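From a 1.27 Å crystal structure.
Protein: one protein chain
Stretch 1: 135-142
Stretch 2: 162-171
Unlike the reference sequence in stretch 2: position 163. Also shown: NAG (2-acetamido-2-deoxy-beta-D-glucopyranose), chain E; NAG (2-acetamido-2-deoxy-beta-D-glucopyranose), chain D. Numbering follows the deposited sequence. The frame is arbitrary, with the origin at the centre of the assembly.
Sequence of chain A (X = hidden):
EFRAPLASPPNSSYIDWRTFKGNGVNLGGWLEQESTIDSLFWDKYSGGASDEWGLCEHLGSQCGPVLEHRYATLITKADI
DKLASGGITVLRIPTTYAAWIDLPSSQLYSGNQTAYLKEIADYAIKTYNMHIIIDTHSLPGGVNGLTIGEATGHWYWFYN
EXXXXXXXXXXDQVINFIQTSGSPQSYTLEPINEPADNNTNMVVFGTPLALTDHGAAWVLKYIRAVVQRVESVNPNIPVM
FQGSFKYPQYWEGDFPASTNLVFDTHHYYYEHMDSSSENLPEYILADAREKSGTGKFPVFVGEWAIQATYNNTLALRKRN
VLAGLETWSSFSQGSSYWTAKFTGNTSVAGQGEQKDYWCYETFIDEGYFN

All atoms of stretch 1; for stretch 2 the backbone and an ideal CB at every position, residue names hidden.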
# COMPACT_ATOMS: atom_id res chain seq x y z
N ASP A 135 -12.44 22.98 8.80
CA ASP A 135 -12.57 21.96 7.76
C ASP A 135 -14.03 21.80 7.36
O ASP A 135 -14.88 21.49 8.21
CB ASP A 135 -11.98 20.67 8.37
CG ASP A 135 -12.46 19.39 7.75
OD1 ASP A 135 -12.71 19.28 6.54
OD2 ASP A 135 -12.49 18.40 8.56
N THR A 136 -14.33 21.97 6.08
CA THR A 136 -15.65 21.63 5.53
C THR A 136 -15.63 20.14 5.17
O THR A 136 -15.20 19.79 4.05
CB THR A 136 -16.06 22.57 4.39
OG1 THR A 136 -15.05 22.57 3.40
CG2 THR A 136 -16.17 23.98 4.93
N HIS A 137 -15.99 19.31 6.16
CA HIS A 137 -15.78 17.86 6.10
C HIS A 137 -16.64 17.20 5.04
O HIS A 137 -16.19 16.25 4.37
CB HIS A 137 -16.08 17.30 7.49
CG HIS A 137 -15.24 16.14 7.92
ND1 HIS A 137 -13.89 16.25 8.03
CD2 HIS A 137 -15.60 14.93 8.44
CE1 HIS A 137 -13.44 15.12 8.53
NE2 HIS A 137 -14.44 14.29 8.79
N SER A 138 -17.85 17.74 4.84
CA SER A 138 -18.76 17.34 3.76
C SER A 138 -18.95 18.52 2.80
O SER A 138 -18.84 19.67 3.24
CB SER A 138 -20.11 16.90 4.29
OG SER A 138 -20.58 17.76 5.33
N LEU A 139 -19.31 18.20 1.58
CA LEU A 139 -19.74 19.24 0.59
C LEU A 139 -21.02 18.74 -0.06
O LEU A 139 -21.32 17.55 -0.09
CB LEU A 139 -18.68 19.49 -0.47
CG LEU A 139 -17.37 20.09 0.02
CD1 LEU A 139 -16.35 20.13 -1.11
CD2 LEU A 139 -17.60 21.47 0.65
N PRO A 140 -21.85 19.69 -0.58
CA PRO A 140 -23.11 19.34 -1.21
C PRO A 140 -22.97 18.25 -2.26
O PRO A 140 -22.08 18.30 -3.12
CB PRO A 140 -23.59 20.69 -1.79
CG PRO A 140 -23.00 21.72 -0.82
CD PRO A 140 -21.63 21.15 -0.50
N GLY A 141 -23.80 17.21 -2.15
CA GLY A 141 -23.86 16.08 -3.07
C GLY A 141 -23.03 14.87 -2.64
O GLY A 141 -23.35 13.78 -3.06
N GLY A 142 -22.05 15.10 -1.79
CA GLY A 142 -21.30 13.97 -1.25
C GLY A 142 -19.99 13.76 -1.99
O GLY A 142 -20.00 13.60 -3.21
N UNK A 162 -23.96 22.27 -10.14
CA UNK A 162 -24.82 22.73 -9.03
C UNK A 162 -24.08 22.59 -7.70
O UNK A 162 -23.95 23.55 -6.90
CB UNK A 162 -26.13 21.94 -8.99
N UNK A 163 -23.55 21.38 -7.45
CA UNK A 163 -22.84 21.13 -6.18
C UNK A 163 -21.53 21.90 -6.12
O UNK A 163 -21.14 22.38 -5.02
CB UNK A 163 -22.57 19.64 -6.00
N UNK A 164 -20.87 22.13 -7.25
CA UNK A 164 -19.65 22.97 -7.31
C UNK A 164 -19.98 24.37 -6.81
O UNK A 164 -19.31 24.95 -5.97
CB UNK A 164 -19.09 23.03 -8.73
N UNK A 165 -21.05 24.94 -7.36
CA UNK A 165 -21.45 26.33 -7.08
C UNK A 165 -21.81 26.48 -5.59
O UNK A 165 -21.41 27.42 -4.93
CB UNK A 165 -22.63 26.74 -7.96
N UNK A 166 -22.56 25.52 -5.04
CA UNK A 166 -22.96 25.64 -3.62
C UNK A 166 -21.75 25.34 -2.70
O UNK A 166 -21.63 25.94 -1.65
CB UNK A 166 -24.12 24.69 -3.31
N UNK A 167 -20.78 24.55 -3.16
CA UNK A 167 -19.51 24.40 -2.44
C UNK A 167 -18.77 25.73 -2.35
O UNK A 167 -18.20 26.09 -1.28
CB UNK A 167 -18.63 23.36 -3.13
N UNK A 168 -18.74 26.49 -3.45
CA UNK A 168 -18.08 27.78 -3.42
C UNK A 168 -18.85 28.74 -2.53
O UNK A 168 -18.22 29.55 -1.86
CB UNK A 168 -17.94 28.35 -4.83
N UNK A 169 -20.15 28.63 -2.47
CA UNK A 169 -20.95 29.44 -1.51
C UNK A 169 -20.56 29.12 -0.08
O UNK A 169 -20.40 30.02 0.78
CB UNK A 169 -22.45 29.19 -1.70
N UNK A 170 -20.34 27.84 0.20
CA UNK A 170 -19.90 27.43 1.58
C UNK A 170 -18.56 28.08 1.87
O UNK A 170 -18.36 28.65 2.98
CB UNK A 170 -19.79 25.91 1.71
N UNK A 171 -17.63 28.01 0.94
CA UNK A 171 -16.30 28.57 1.13
C UNK A 171 -16.39 30.07 1.31
O UNK A 171 -15.66 30.62 2.17
CB UNK A 171 -15.39 28.23 -0.05
C1 NAG E . -23.19 28.13 -11.34
C2 NAG E . -24.49 28.00 -12.17
C3 NAG E . -24.28 28.83 -13.46
C4 NAG E . -23.81 30.23 -13.18
C5 NAG E . -22.57 30.16 -12.30
C6 NAG E . -22.06 31.53 -11.96
C7 NAG E . -25.69 25.88 -12.02
C8 NAG E . -25.75 24.49 -12.52
N2 NAG E . -24.71 26.64 -12.54
O3 NAG E . -25.47 28.79 -14.30
O4 NAG E . -23.41 30.82 -14.49
O5 NAG E . -22.97 29.52 -11.07
O6 NAG E . -23.10 32.22 -11.31
O7 NAG E . -26.46 26.29 -11.12
C1 NAG D . -26.30 17.68 -9.63
C2 NAG D . -27.27 18.01 -10.76
C3 NAG D . -28.65 18.19 -10.10
C4 NAG D . -29.00 16.96 -9.33
C5 NAG D . -27.98 16.59 -8.24
C6 NAG D . -28.23 15.23 -7.59
C7 NAG D . -26.48 19.22 -12.70
C8 NAG D . -26.12 20.58 -13.20
N2 NAG D . -26.89 19.20 -11.45
O3 NAG D . -29.65 18.30 -11.16
O4 NAG D . -30.25 17.17 -8.60
O5 NAG D . -26.71 16.53 -8.89
O6 NAG D . -27.38 15.18 -6.45
O7 NAG D . -26.43 18.18 -13.38

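Stretch 2 is helical throughout, so its positions meet the loop of stretch 1 in a helical rhythm: 163, 166, 167 and 170 lie nearest, with 171 at the border.

Position 162 has nothing of stretch 1 within reach of its CB, while a sugar lies nearby; a small polar side chain would suit it, among others. It is Thr-162, whose OG1 accepts a hydrogen bond of 3.0 Å from N2 of the chain D NAG.

Position 163 is the most constrained. Its CB points toward the turn that runs from Leu-139 to Gly-142, and the ideal CB lies a tight 3.2 Å from Pro-140 O. A flat side chain could lie along the turn, and a polar one could reach the sugar. The residue is His-163, which differs from the reference sequence. With chi1 in the m well, its ring receives Gly-141 CA over one face, 3.6 Å from the ring centroid and 11° off the normal. Glycine permits this approach: an ideal CB on Gly-141 would fall 2.5 Å from His-163 CD2. At the ring edge, His-163 NE2 shares a hydrogen bond of 2.9 Å with O6 of the chain D NAG.

Position 164 points away, leaving the choice open as far as stretch 1 is concerned; it is Phe-164. Position 165 is also free of stretch 1, but the chain E sugar nearby suggests a glycosylated asparagine. Asn-165 ND2 is indeed bonded to C1 of that NAG at 1.5 Å.

At 166 the ideal CB lies 4.0 Å from Pro-140 CG, which favours an apolar contact near the backbone but allows a long side chain to continue outward. Tyr-166 does both: its CB packs 4.1 Å from Pro-140 CG, while the end of the side chain leads away.

Position 167 points sideways, with Leu-139 and Pro-140 close by, so a small residue such as alanine, serine or cysteine would fit. Ser-167 places OG 3.6 Å from Pro-140 CD and 3.7 Å from Leu-139 CB. The hydroxyl is not stranded among these carbons, because OG donates to His-163 O one turn earlier at 2.7 Å.

Positions 168 and 169 are beyond the reach of stretch 1, which sets no preference there; they hold Met-168 and Gln-169.

Position 170 points toward Thr-136 and Leu-139, whose methyl groups invite a compact aliphatic residue. Val-170 brings CG1 to 3.8 Å from Thr-136 CG2. Position 171 points sideways, so a longer, flexible apolar side chain can still reach back; Ile-171 does, its CD1 coming to 4.0 Å from Thr-136 OG1.

Stretch 2, residues 162-171: THFNYSMQVI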
# COMPACT_ATOMS: atom_id res chain seq x y z
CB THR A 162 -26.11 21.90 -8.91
OG1 THR A 162 -26.80 21.93 -10.15
CG2 THR A 162 -27.03 22.29 -7.76
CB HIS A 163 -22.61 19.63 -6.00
CG HIS A 163 -23.87 18.86 -5.90
ND1 HIS A 163 -24.94 19.28 -5.15
CD2 HIS A 163 -24.21 17.67 -6.48
CE1 HIS A 163 -25.89 18.33 -5.24
NE2 HIS A 163 -25.47 17.32 -6.03
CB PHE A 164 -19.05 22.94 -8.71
CG PHE A 164 -17.70 23.57 -8.80
CD1 PHE A 164 -17.52 24.94 -8.85
CD2 PHE A 164 -16.58 22.75 -8.81
CE1 PHE A 164 -16.24 25.46 -8.93
CE2 PHE A 164 -15.32 23.28 -8.92
CZ PHE A 164 -15.17 24.64 -8.97
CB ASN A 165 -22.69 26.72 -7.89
CG ASN A 165 -22.34 27.10 -9.30
OD1 ASN A 165 -21.19 27.06 -9.74
ND2 ASN A 165 -23.37 27.54 -10.02
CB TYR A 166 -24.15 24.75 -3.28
CG TYR A 166 -25.45 25.29 -3.85
CD1 TYR A 166 -25.96 26.51 -3.47
CD2 TYR A 166 -26.15 24.54 -4.74
CE1 TYR A 166 -27.20 26.95 -3.96
CE2 TYR A 166 -27.36 24.94 -5.24
CZ TYR A 166 -27.87 26.16 -4.87
OH TYR A 166 -29.12 26.50 -5.40
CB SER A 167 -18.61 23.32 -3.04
OG SER A 167 -19.23 22.04 -3.09
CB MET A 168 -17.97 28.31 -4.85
CG MET A 168 -16.97 27.52 -5.72
SD MET A 168 -15.36 27.23 -5.03
CE MET A 168 -14.76 28.91 -4.87
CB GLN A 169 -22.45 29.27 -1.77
CG GLN A 169 -22.88 29.92 -3.07
CD GLN A 169 -24.38 29.84 -3.24
OE1 GLN A 169 -25.12 29.92 -2.29
NE2 GLN A 169 -24.79 29.72 -4.48
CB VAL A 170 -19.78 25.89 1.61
CG1 VAL A 170 -18.99 25.41 2.85
CG2 VAL A 170 -21.15 25.23 1.57
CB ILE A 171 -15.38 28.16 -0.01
CG1 ILE A 171 -15.10 26.65 -0.03
CG2 ILE A 171 -14.12 29.00 -0.01
CD1 ILE A 171 -14.91 25.95 1.27
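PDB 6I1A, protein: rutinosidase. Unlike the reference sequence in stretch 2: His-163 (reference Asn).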